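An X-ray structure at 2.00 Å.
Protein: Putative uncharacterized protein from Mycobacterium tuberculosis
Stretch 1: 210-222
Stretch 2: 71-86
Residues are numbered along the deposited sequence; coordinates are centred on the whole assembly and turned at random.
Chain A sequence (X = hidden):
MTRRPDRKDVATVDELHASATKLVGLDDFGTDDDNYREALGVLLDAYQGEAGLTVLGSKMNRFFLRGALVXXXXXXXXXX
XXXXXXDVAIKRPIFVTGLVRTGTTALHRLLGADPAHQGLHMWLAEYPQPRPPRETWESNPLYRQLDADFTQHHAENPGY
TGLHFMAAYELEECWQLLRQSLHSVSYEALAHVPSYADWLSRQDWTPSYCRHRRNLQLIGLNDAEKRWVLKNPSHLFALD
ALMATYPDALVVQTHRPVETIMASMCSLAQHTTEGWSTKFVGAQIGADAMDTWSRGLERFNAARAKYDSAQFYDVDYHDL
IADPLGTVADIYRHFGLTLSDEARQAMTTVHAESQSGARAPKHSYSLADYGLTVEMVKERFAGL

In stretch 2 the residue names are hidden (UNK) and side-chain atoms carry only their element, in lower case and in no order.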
ATOM      1  N   CYS A 210      -0.851  12.572  -7.182  1.00  5.75           N
ATOM      2  CA  CYS A 210      -0.712  12.965  -8.572  1.00  7.14           C
ATOM      3  C   CYS A 210       0.342  12.064  -9.222  1.00  5.58           C
ATOM      4  O   CYS A 210       0.201  11.657 -10.380  1.00  6.17           O
ATOM      5  CB  CYS A 210      -0.299  14.431  -8.658  1.00  6.60           C
ATOM      6  SG  CYS A 210      -1.680  15.572  -8.420  1.00 22.80           S
ATOM      7  N   ARG A 211       1.394  11.738  -8.475  1.00  6.10           N
ATOM      8  CA  ARG A 211       2.433  10.863  -9.007  1.00  6.08           C
ATOM      9  C   ARG A 211       1.866   9.445  -9.151  1.00  6.71           C
ATOM     10  O   ARG A 211       2.161   8.734 -10.115  1.00  6.69           O
ATOM     11  CB  ARG A 211       3.655  10.860  -8.087  1.00  5.74           C
ATOM     12  CG  ARG A 211       4.848  10.159  -8.706  1.00  6.95           C
ATOM     13  CD  ARG A 211       5.982   9.951  -7.722  1.00  7.98           C
ATOM     14  NE  ARG A 211       7.073   9.220  -8.361  1.00  7.52           N
ATOM     15  CZ  ARG A 211       8.009   9.783  -9.119  1.00  7.47           C
ATOM     16  NH1 ARG A 211       8.005  11.093  -9.327  1.00  7.89           N
ATOM     17  NH2 ARG A 211       8.931   9.026  -9.701  1.00  8.06           N
ATOM     18  N   HIS A 212       1.048   9.045  -8.183  1.00  6.09           N
ATOM     19  CA  HIS A 212       0.398   7.738  -8.192  1.00  5.98           C
ATOM     20  C   HIS A 212      -0.379   7.611  -9.509  1.00  6.36           C
ATOM     21  O   HIS A 212      -0.284   6.601 -10.207  1.00  5.96           O
ATOM     22  CB  HIS A 212      -0.524   7.660  -6.962  1.00  5.95           C
ATOM     23  CG  HIS A 212      -1.363   6.420  -6.872  1.00  4.55           C
ATOM     24  ND1 HIS A 212      -2.582   6.298  -7.505  1.00  5.92           N
ATOM     25  CD2 HIS A 212      -1.205   5.290  -6.142  1.00  6.16           C
ATOM     26  CE1 HIS A 212      -3.140   5.151  -7.164  1.00  5.16           C
ATOM     27  NE2 HIS A 212      -2.325   4.521  -6.335  1.00  5.81           N
ATOM     28  N   ARG A 213      -1.119   8.658  -9.860  1.00  5.81           N
ATOM     29  CA  ARG A 213      -1.904   8.663 -11.092  1.00  5.76           C
ATOM     30  C   ARG A 213      -1.024   8.567 -12.341  1.00  6.28           C
ATOM     31  O   ARG A 213      -1.363   7.848 -13.285  1.00  5.80           O
ATOM     32  CB  ARG A 213      -2.776   9.919 -11.150  1.00  7.01           C
ATOM     33  CG  ARG A 213      -3.620  10.022 -12.405  1.00  7.40           C
ATOM     34  CD  ARG A 213      -4.671  11.112 -12.273  1.00  9.66           C
ATOM     35  NE  ARG A 213      -5.380  11.326 -13.531  1.00 13.31           N
ATOM     36  CZ  ARG A 213      -4.848  11.940 -14.584  1.00 16.95           C
ATOM     37  NH1 ARG A 213      -3.605  12.402 -14.524  1.00 19.45           N
ATOM     38  NH2 ARG A 213      -5.554  12.091 -15.698  1.00 19.76           N
ATOM     39  N   ARG A 214       0.094   9.289 -12.353  1.00  6.42           N
ATOM     40  CA  ARG A 214       1.008   9.233 -13.492  1.00  6.36           C
ATOM     41  C   ARG A 214       1.506   7.801 -13.660  1.00  6.37           C
ATOM     42  O   ARG A 214       1.714   7.335 -14.780  1.00  7.10           O
ATOM     43  CB  ARG A 214       2.199  10.173 -13.287  1.00  8.45           C
ATOM     44  CG  ARG A 214       1.862  11.654 -13.340  1.00 16.18           C
ATOM     45  CD  ARG A 214       3.139  12.483 -13.386  1.00 21.04           C
ATOM     46  NE  ARG A 214       3.970  12.107 -14.527  1.00 25.73           N
ATOM     47  CZ  ARG A 214       5.180  12.601 -14.774  1.00 28.58           C
ATOM     48  NH1 ARG A 214       5.713  13.501 -13.958  1.00 30.39           N
ATOM     49  NH2 ARG A 214       5.858  12.196 -15.839  1.00 29.50           N
ATOM     50  N   ASN A 215       1.705   7.101 -12.546  1.00  6.46           N
ATOM     51  CA  ASN A 215       2.153   5.720 -12.625  1.00  6.59           C
ATOM     52  C   ASN A 215       1.043   4.799 -13.130  1.00  6.97           C
ATOM     53  O   ASN A 215       1.320   3.832 -13.839  1.00  6.89           O
ATOM     54  CB  ASN A 215       2.697   5.249 -11.274  1.00  6.40           C
ATOM     55  CG  ASN A 215       4.188   5.498 -11.144  1.00  7.87           C
ATOM     56  OD1 ASN A 215       4.961   5.130 -12.033  1.00  8.20           O
ATOM     57  ND2 ASN A 215       4.603   6.121 -10.046  1.00  7.87           N
ATOM     58  N   LEU A 216      -0.211   5.087 -12.782  1.00  6.52           N
ATOM     59  CA  LEU A 216      -1.312   4.266 -13.283  1.00  6.21           C
ATOM     60  C   LEU A 216      -1.437   4.480 -14.794  1.00  7.26           C
ATOM     61  O   LEU A 216      -1.709   3.539 -15.537  1.00  7.58           O
ATOM     62  CB  LEU A 216      -2.638   4.627 -12.601  1.00  7.54           C
ATOM     63  CG  LEU A 216      -2.756   4.365 -11.097  1.00  6.50           C
ATOM     64  CD1 LEU A 216      -4.228   4.432 -10.702  1.00  7.70           C
ATOM     65  CD2 LEU A 216      -2.194   2.995 -10.743  1.00  8.28           C
ATOM     66  N   GLN A 217      -1.246   5.720 -15.240  1.00  6.48           N
ATOM     67  CA  GLN A 217      -1.314   6.042 -16.667  1.00  7.13           C
ATOM     68  C   GLN A 217      -0.252   5.258 -17.431  1.00  7.91           C
ATOM     69  O   GLN A 217      -0.507   4.745 -18.521  1.00  6.90           O
ATOM     70  CB  GLN A 217      -1.072   7.534 -16.903  1.00  8.26           C
ATOM     71  CG  GLN A 217      -2.194   8.455 -16.468  1.00  7.77           C
ATOM     72  CD  GLN A 217      -1.847   9.911 -16.716  1.00 10.26           C
ATOM     73  OE1 GLN A 217      -0.834  10.411 -16.228  1.00 10.51           O
ATOM     74  NE2 GLN A 217      -2.685  10.598 -17.484  1.00 10.62           N
ATOM     75  N   LEU A 218       0.946   5.188 -16.858  1.00  6.45           N
ATOM     76  CA  LEU A 218       2.063   4.478 -17.468  1.00  7.32           C
ATOM     77  C   LEU A 218       1.833   2.970 -17.500  1.00  6.07           C
ATOM     78  O   LEU A 218       1.895   2.343 -18.558  1.00  7.59           O
ATOM     79  CB  LEU A 218       3.345   4.775 -16.691  1.00  7.48           C
ATOM     80  CG  LEU A 218       4.552   3.886 -17.004  1.00  9.41           C
ATOM     81  CD1 LEU A 218       5.107   4.230 -18.384  1.00 12.06           C
ATOM     82  CD2 LEU A 218       5.607   4.079 -15.924  1.00 11.84           C
ATOM     83  N   ILE A 219       1.567   2.390 -16.335  1.00  5.55           N
ATOM     84  CA  ILE A 219       1.352   0.955 -16.244  1.00  6.61           C
ATOM     85  C   ILE A 219       0.125   0.513 -17.034  1.00  7.47           C
ATOM     86  O   ILE A 219       0.116  -0.575 -17.611  1.00  7.87           O
ATOM     87  CB  ILE A 219       1.228   0.522 -14.760  1.00  5.41           C
ATOM     88  CG1 ILE A 219       2.542   0.829 -14.038  1.00  7.45           C
ATOM     89  CG2 ILE A 219       0.880  -0.967 -14.666  1.00  8.51           C
ATOM     90  CD1 ILE A 219       2.473   0.669 -12.530  1.00  8.23           C
ATOM     91  N   GLY A 220      -0.899   1.364 -17.080  1.00  6.36           N
ATOM     92  CA  GLY A 220      -2.112   1.025 -17.804  1.00  8.47           C
ATOM     93  C   GLY A 220      -2.177   1.527 -19.238  1.00  8.13           C
ATOM     94  O   GLY A 220      -3.253   1.536 -19.835  1.00  8.80           O
ATOM     95  N   LEU A 221      -1.032   1.922 -19.794  1.00  9.41           N
ATOM     96  CA  LEU A 221      -0.961   2.445 -21.160  1.00 10.72           C
ATOM     97  C   LEU A 221      -1.556   1.535 -22.233  1.00  9.12           C
ATOM     98  O   LEU A 221      -2.119   2.020 -23.219  1.00 11.47           O
ATOM     99  CB  LEU A 221       0.494   2.755 -21.524  1.00 11.97           C
ATOM    100  CG  LEU A 221       0.738   3.308 -22.932  1.00 15.64           C
ATOM    101  CD1 LEU A 221       0.122   4.701 -23.048  1.00 14.97           C
ATOM    102  CD2 LEU A 221       2.234   3.359 -23.213  1.00 18.00           C
ATOM    103  N   ASN A 222      -1.433   0.224 -22.045  1.00  9.33           N
ATOM    104  CA  ASN A 222      -1.954  -0.737 -23.014  1.00  9.71           C
ATOM    105  C   ASN A 222      -3.338  -1.272 -22.652  1.00 11.10           C
ATOM    106  O   ASN A 222      -3.884  -2.121 -23.361  1.00 11.98           O
ATOM    107  CB  ASN A 222      -0.990  -1.921 -23.159  1.00 10.13           C
ATOM    108  CG  ASN A 222       0.387  -1.501 -23.633  1.00 11.23           C
ATOM    109  OD1 ASN A 222       0.520  -0.690 -24.551  1.00 12.66           O
ATOM    110  ND2 ASN A 222       1.421  -2.062 -23.018  1.00 12.19           N
ATOM    111  N   UNK A  71      12.825   2.575  -7.573  1.00  8.49           N
ATOM    112  CA  UNK A  71      11.508   2.545  -8.206  1.00  7.28           C
ATOM    113  C   UNK A  71      11.198   3.925  -8.780  1.00  7.45           C
ATOM    114  O   UNK A  71      10.633   4.048  -9.873  1.00  6.78           O
ATOM    115  c   UNK A  71      10.438   2.140  -7.182  1.00  8.22           C
ATOM    116  N   UNK A  72      11.561   4.963  -8.032  1.00  6.83           N
ATOM    117  CA  UNK A  72      11.342   6.335  -8.470  1.00  7.10           C
ATOM    118  C   UNK A  72      12.090   6.552  -9.790  1.00  6.85           C
ATOM    119  O   UNK A  72      11.539   7.099 -10.748  1.00  7.28           O
ATOM    120  c   UNK A  72      11.498   8.758  -7.699  1.00  7.82           C
ATOM    121  c   UNK A  72      11.854   7.315  -7.409  1.00  7.09           C
ATOM    122  n   UNK A  72       9.723  11.019  -5.995  1.00  7.91           N
ATOM    123  n   UNK A  72      11.772  11.099  -7.052  1.00  8.43           N
ATOM    124  n   UNK A  72      10.354  12.904  -7.140  1.00 11.40           N
ATOM    125  c   UNK A  72      12.139   9.729  -6.707  1.00  7.98           C
ATOM    126  c   UNK A  72      10.624  11.679  -6.714  1.00  8.38           C
ATOM    127  N   UNK A  73      13.344   6.112  -9.836  1.00  6.89           N
ATOM    128  CA  UNK A  73      14.165   6.242 -11.039  1.00  8.31           C
ATOM    129  C   UNK A  73      13.560   5.488 -12.219  1.00  7.92           C
ATOM    130  O   UNK A  73      13.560   5.989 -13.343  1.00  7.65           O
ATOM    131  c   UNK A  73      15.578   5.713 -10.783  1.00  7.89           C
ATOM    132  c   UNK A  73      17.721   5.730  -9.507  1.00  7.79           C
ATOM    133  c   UNK A  73      16.922   7.820 -10.648  1.00  8.31           C
ATOM    134  c   UNK A  73      16.505   6.556  -9.903  1.00  7.06           C
ATOM    135  N   UNK A  74      13.053   4.283 -11.966  1.00  6.35           N
ATOM    136  CA  UNK A  74      12.455   3.475 -13.024  1.00  6.31           C
ATOM    137  C   UNK A  74      11.216   4.145 -13.609  1.00  6.77           C
ATOM    138  O   UNK A  74      11.018   4.132 -14.823  1.00  7.36           O
ATOM    139  c   UNK A  74      14.093   0.840 -13.373  1.00  7.97           C
ATOM    140  c   UNK A  74      13.279   1.176 -12.130  1.00  6.13           C
ATOM    141  c   UNK A  74      12.770  -0.097 -11.466  1.00  8.36           C
ATOM    142  c   UNK A  74      12.095   2.078 -12.504  1.00  7.46           C
ATOM    143  N   UNK A  75      10.382   4.730 -12.755  1.00  7.19           N
ATOM    144  CA  UNK A  75       9.182   5.412 -13.238  1.00  6.39           C
ATOM    145  C   UNK A  75       9.550   6.642 -14.063  1.00  7.46           C
ATOM    146  O   UNK A  75       8.970   6.881 -15.122  1.00  7.43           O
ATOM    147  c   UNK A  75       8.283   5.831 -12.069  1.00  6.78           C
ATOM    148  o   UNK A  75       7.514   4.739 -11.594  1.00  5.72           O
ATOM    149  N   UNK A  76      10.511   7.423 -13.578  1.00  7.84           N
ATOM    150  CA  UNK A  76      10.941   8.627 -14.286  1.00  7.77           C
ATOM    151  C   UNK A  76      11.423   8.264 -15.690  1.00  8.42           C
ATOM    152  O   UNK A  76      11.077   8.929 -16.672  1.00  8.64           O
ATOM    153  n   UNK A  76      11.184  12.170 -15.479  1.00 18.88           N
ATOM    154  c   UNK A  76      12.488  10.662 -14.105  1.00 12.09           C
ATOM    155  c   UNK A  76      12.062   9.326 -13.513  1.00  9.70           C
ATOM    156  c   UNK A  76      11.323  11.615 -14.278  1.00 14.31           C
ATOM    157  o   UNK A  76      10.556  11.851 -13.345  1.00 11.80           O
ATOM    158  N   UNK A  77      12.216   7.204 -15.781  1.00  7.57           N
ATOM    159  CA  UNK A  77      12.729   6.750 -17.068  1.00  8.17           C
ATOM    160  C   UNK A  77      11.601   6.219 -17.946  1.00  8.21           C
ATOM    161  O   UNK A  77      11.573   6.466 -19.153  1.00  8.71           O
ATOM    162  o   UNK A  77      14.331   5.247 -18.105  1.00  9.60           O
ATOM    163  c   UNK A  77      13.783   5.659 -16.862  1.00  9.12           C
ATOM    164  N   UNK A  78      10.668   5.489 -17.342  1.00  8.61           N
ATOM    165  CA  UNK A  78       9.547   4.937 -18.090  1.00  7.60           C
ATOM    166  C   UNK A  78       8.698   6.041 -18.715  1.00  7.50           C
ATOM    167  O   UNK A  78       8.235   5.905 -19.848  1.00  8.26           O
ATOM    168  c   UNK A  78       8.687   4.062 -17.181  1.00  8.97           C
ATOM    169  N   UNK A  79       8.488   7.129 -17.979  1.00  7.54           N
ATOM    170  CA  UNK A  79       7.693   8.236 -18.500  1.00  7.79           C
ATOM    171  C   UNK A  79       8.355   8.863 -19.722  1.00  9.87           C
ATOM    172  O   UNK A  79       7.670   9.332 -20.632  1.00 10.10           O
ATOM    173  c   UNK A  79       7.584   9.827 -14.145  1.00  7.79           C
ATOM    174  c   UNK A  79       6.659   9.112 -14.917  1.00  7.68           C
ATOM    175  c   UNK A  79       7.394   9.893 -12.767  1.00  8.93           C
ATOM    176  c   UNK A  79       5.568   8.486 -14.271  1.00  8.11           C
ATOM    177  c   UNK A  79       6.297   9.258 -12.153  1.00  7.52           C
ATOM    178  c   UNK A  79       6.536   8.836 -16.318  1.00  8.00           C
ATOM    179  n   UNK A  79       4.820   7.864 -15.235  1.00  8.15           N
ATOM    180  c   UNK A  79       5.377   8.552 -12.884  1.00  7.44           C
ATOM    181  c   UNK A  79       7.456   9.300 -17.417  1.00  7.89           C
ATOM    182  c   UNK A  79       5.407   8.079 -16.462  1.00  7.47           C
ATOM    183  N   UNK A  80       9.685   8.871 -19.741  1.00  9.65           N
ATOM    184  CA  UNK A  80      10.431   9.425 -20.870  1.00 10.92           C
ATOM    185  C   UNK A  80      10.314   8.484 -22.060  1.00 11.16           C
ATOM    186  O   UNK A  80      10.235   8.918 -23.211  1.00 12.13           O
ATOM    187  c   UNK A  80      12.234  10.633 -19.505  1.00 17.95           C
ATOM    188  n   UNK A  80      15.623  11.563 -18.025  1.00 21.50           N
ATOM    189  c   UNK A  80      14.159  11.674 -18.267  1.00 23.32           C
ATOM    190  c   UNK A  80      13.732  10.640 -19.280  1.00 19.75           C
ATOM    191  c   UNK A  80      11.907   9.571 -20.521  1.00 12.63           C
ATOM    192  N   UNK A  81      10.318   7.189 -21.770  1.00 10.05           N
ATOM    193  CA  UNK A  81      10.218   6.165 -22.801  1.00 10.42           C
ATOM    194  C   UNK A  81       8.825   6.117 -23.413  1.00 10.88           C
ATOM    195  O   UNK A  81       8.666   5.789 -24.589  1.00 11.43           O
ATOM    196  c   UNK A  81      10.540   4.794 -22.208  1.00  9.57           C
ATOM    197  c   UNK A  81      11.974   4.615 -21.751  1.00  9.23           C
ATOM    198  o   UNK A  81      11.718   2.262 -21.413  1.00 13.29           O
ATOM    199  c   UNK A  81      12.161   3.323 -20.981  1.00  9.10           C
ATOM    200  n   UNK A  81      12.825   3.408 -19.834  1.00 10.17           N
ATOM    201  N   UNK A  82       7.822   6.438 -22.603  1.00 10.90           N
ATOM    202  CA  UNK A  82       6.433   6.403 -23.043  1.00 10.38           C
ATOM    203  C   UNK A  82       5.702   7.695 -22.716  1.00 11.67           C
ATOM    204  O   UNK A  82       4.800   7.711 -21.881  1.00 10.94           O
ATOM    205  c   UNK A  82       5.720   5.228 -22.371  1.00 11.00           C
ATOM    206  c   UNK A  82       7.563   1.465 -23.349  1.00 11.33           C
ATOM    207  c   UNK A  82       6.343   3.894 -22.697  1.00  8.94           C
ATOM    208  c   UNK A  82       7.282   3.312 -21.843  1.00  9.66           C
ATOM    209  o   UNK A  82       8.164   0.272 -23.676  1.00 14.29           O
ATOM    210  c   UNK A  82       6.029   3.231 -23.880  1.00 11.13           C
ATOM    211  c   UNK A  82       6.632   2.022 -24.209  1.00 11.61           C
ATOM    212  c   UNK A  82       7.893   2.103 -22.164  1.00 11.35           C
ATOM    213  N   UNK A  83       6.072   8.799 -23.379  1.00 12.19           N
ATOM    214  CA  UNK A  83       5.409  10.077 -23.110  1.00 12.99           C
ATOM    215  C   UNK A  83       3.899  10.064 -23.343  1.00 12.84           C
ATOM    216  O   UNK A  83       3.172  10.860 -22.755  1.00 13.88           O
ATOM    217  c   UNK A  83       7.053   8.933 -24.470  1.00 13.78           C
ATOM    218  c   UNK A  83       6.141  11.046 -24.041  1.00 14.15           C
ATOM    219  c   UNK A  83       6.559  10.169 -25.180  1.00 13.50           C
ATOM    220  N   UNK A  84       3.427   9.151 -24.185  1.00 12.86           N
ATOM    221  CA  UNK A  84       2.001   9.056 -24.482  1.00 12.61           C
ATOM    222  C   UNK A  84       1.158   8.667 -23.266  1.00 12.62           C
ATOM    223  O   UNK A  84      -0.071   8.694 -23.320  1.00 13.51           O
ATOM    224  c   UNK A  84       3.657   6.376 -25.769  1.00 15.94           C
ATOM    225  c   UNK A  84       1.758   8.053 -25.614  1.00 14.34           C
ATOM    226  c   UNK A  84       2.237   6.642 -25.303  1.00 14.78           C
ATOM    227  o   UNK A  84       4.501   7.294 -25.696  1.00 16.47           O
ATOM    228  o   UNK A  84       3.928   5.238 -26.199  1.00 19.71           O
ATOM    229  N   UNK A  85       1.813   8.298 -22.170  1.00 11.23           N
ATOM    230  CA  UNK A  85       1.086   7.921 -20.962  1.00 10.56           C
ATOM    231  C   UNK A  85       0.233   9.088 -20.462  1.00 11.51           C
ATOM    232  O   UNK A  85      -0.811   8.882 -19.846  1.00 10.13           O
ATOM    233  n   UNK A  85       4.280  10.218 -18.778  1.00 13.61           N
ATOM    234  c   UNK A  85       2.065   7.495 -19.860  1.00 10.30           C
ATOM    235  c   UNK A  85       4.029   9.179 -19.640  1.00  8.94           C
ATOM    236  c   UNK A  85       3.287  10.306 -17.913  1.00 10.03           C
ATOM    237  c   UNK A  85       2.847   8.630 -19.273  1.00 10.53           C
ATOM    238  n   UNK A  85       2.408   9.359 -18.190  1.00 12.85           N
ATOM    239  N   UNK A  86       0.677  10.312 -20.738  1.00 12.76           N
ATOM    240  CA  UNK A  86      -0.044  11.501 -20.289  1.00 15.49           C
ATOM    241  C   UNK A  86      -1.449  11.626 -20.870  1.00 15.70           C
ATOM    242  O   UNK A  86      -2.298  12.310 -20.301  1.00 17.77           O
ATOM    243  c   UNK A  86       0.870  12.969 -22.127  1.00 17.92           C
ATOM    244  c   UNK A  86       0.735  12.803 -20.622  1.00 16.73           C
ATOM    245  c   UNK A  86       2.100  12.776 -19.961  1.00 19.37           C
TER
HETATM  246  O   HOH W   1      10.572  11.036 -10.845  1.00 10.37           O
HETATM  247  O   HOH W   2       8.599  13.619 -13.004  1.00 32.11           O
HETATM  248  O   HOH W   3       8.836  13.722 -16.417  1.00 38.41           O
HETATM  249  O   HOH W   4      -5.452  12.540 -18.843  1.00 35.50           O

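Position 71 has one side-chain carbon, and its side chain does not touch stretch 1; it is Ala71. Position 72 has three carbons, a nitrogen, then a carbon carrying two more nitrogens. Its planar end lies flat on the guanidinium of Arg211, centres 4.0 Å apart. This is Arg72. Its NH2 is 3.7 Å from Arg211 NH1, so like charges meet; hydrogen bonds elsewhere in the structure satisfy its nitrogens.

Positions 73 and 74 each have four carbons, forked at the second, and neither touches stretch 1. The pattern fits leucine: Leu73 and Leu74. CA-to-CB of Leu73 points away.

Position 75 has one carbon and one oxygen. The oxygen lies 2.6 Å from Asn215 OD1. It is Ser75, and its OG donates a hydrogen bond to that carbonyl.

Position 76 has three carbons, the third carrying one oxygen and one nitrogen. Its side chain reaches stretch 1 through water. This is Gln76. Water 1 donates to Gln76 OE1 and accepts from Arg211 NH2. Water 2 donates to the same OE1 and accepts a weak bond from Arg214 NH1.

Position 77 has one carbon and one oxygen, out of reach of stretch 1: Ser77. Position 78 has a single carbon, CB, 3.3 Å from Leu218 CD2. It is Ala78, a small side chain whose CA-to-CB bond points toward stretch 1.

Position 79 has one carbon, then fused five- and six-membered rings with eight carbons and one nitrogen. The guanidinium of Arg214 lies over one face, and that of Arg211 is at the edge. Only tryptophan fits: Trp79. Its NE1 donates a weak hydrogen bond to Arg214 O, at 3.2 Å.

Position 80 has four carbons in a row ending in nitrogen. Its CA-to-CB bond points away, and it does not touch stretch 1: Lys80. Position 81 has three carbons, the third bearing oxygen and nitrogen, and makes no contact with stretch 1. It is Gln81, whose NE2 donates to Ser77 OG at 2.9 Å.

Position 82 has one carbon, then a six-carbon ring bearing an oxygen. It touches Leu218 and Leu221. This is Tyr82, the first residue to leave helical geometry; its CD1 is 3.9 Å from Leu221 CD2.

Position 83 has three carbons closing a ring onto the backbone nitrogen, clear of stretch 1: Pro83. Position 84 has three carbons, the third carrying two oxygens. A carbon of the side chain lies near Leu221. It is Glu84; CG is 3.7 Å from Leu221 CD1.

Position 85 has one carbon and a five-membered ring of three carbons and two nitrogens. Its CB is 3.9 Å from Leu218 CA. It is His85. Position 86 has one carbon carrying two others, and its side chain makes no close contact with stretch 1. It is Val86, exposed.

The two helices cross at 55°, with axes 10.4 Å apart at closest approach. Trp79 is the knob, seated among Arg211, Arg214, Asn215 and Leu218. Arg214 adds a cation-pi contact, its CZ 3.9 Å from the centroid of the Trp79 six-membered ring. Leu218 packs against Ala78, Tyr82 and His85, and Leu221 against Tyr82, Glu84 and His85, the last two in the 3-10 segment. Together the stretches bury 826 Å².

Stretch 2, residues 71-86: ARLLSQSAWKQYPEHV
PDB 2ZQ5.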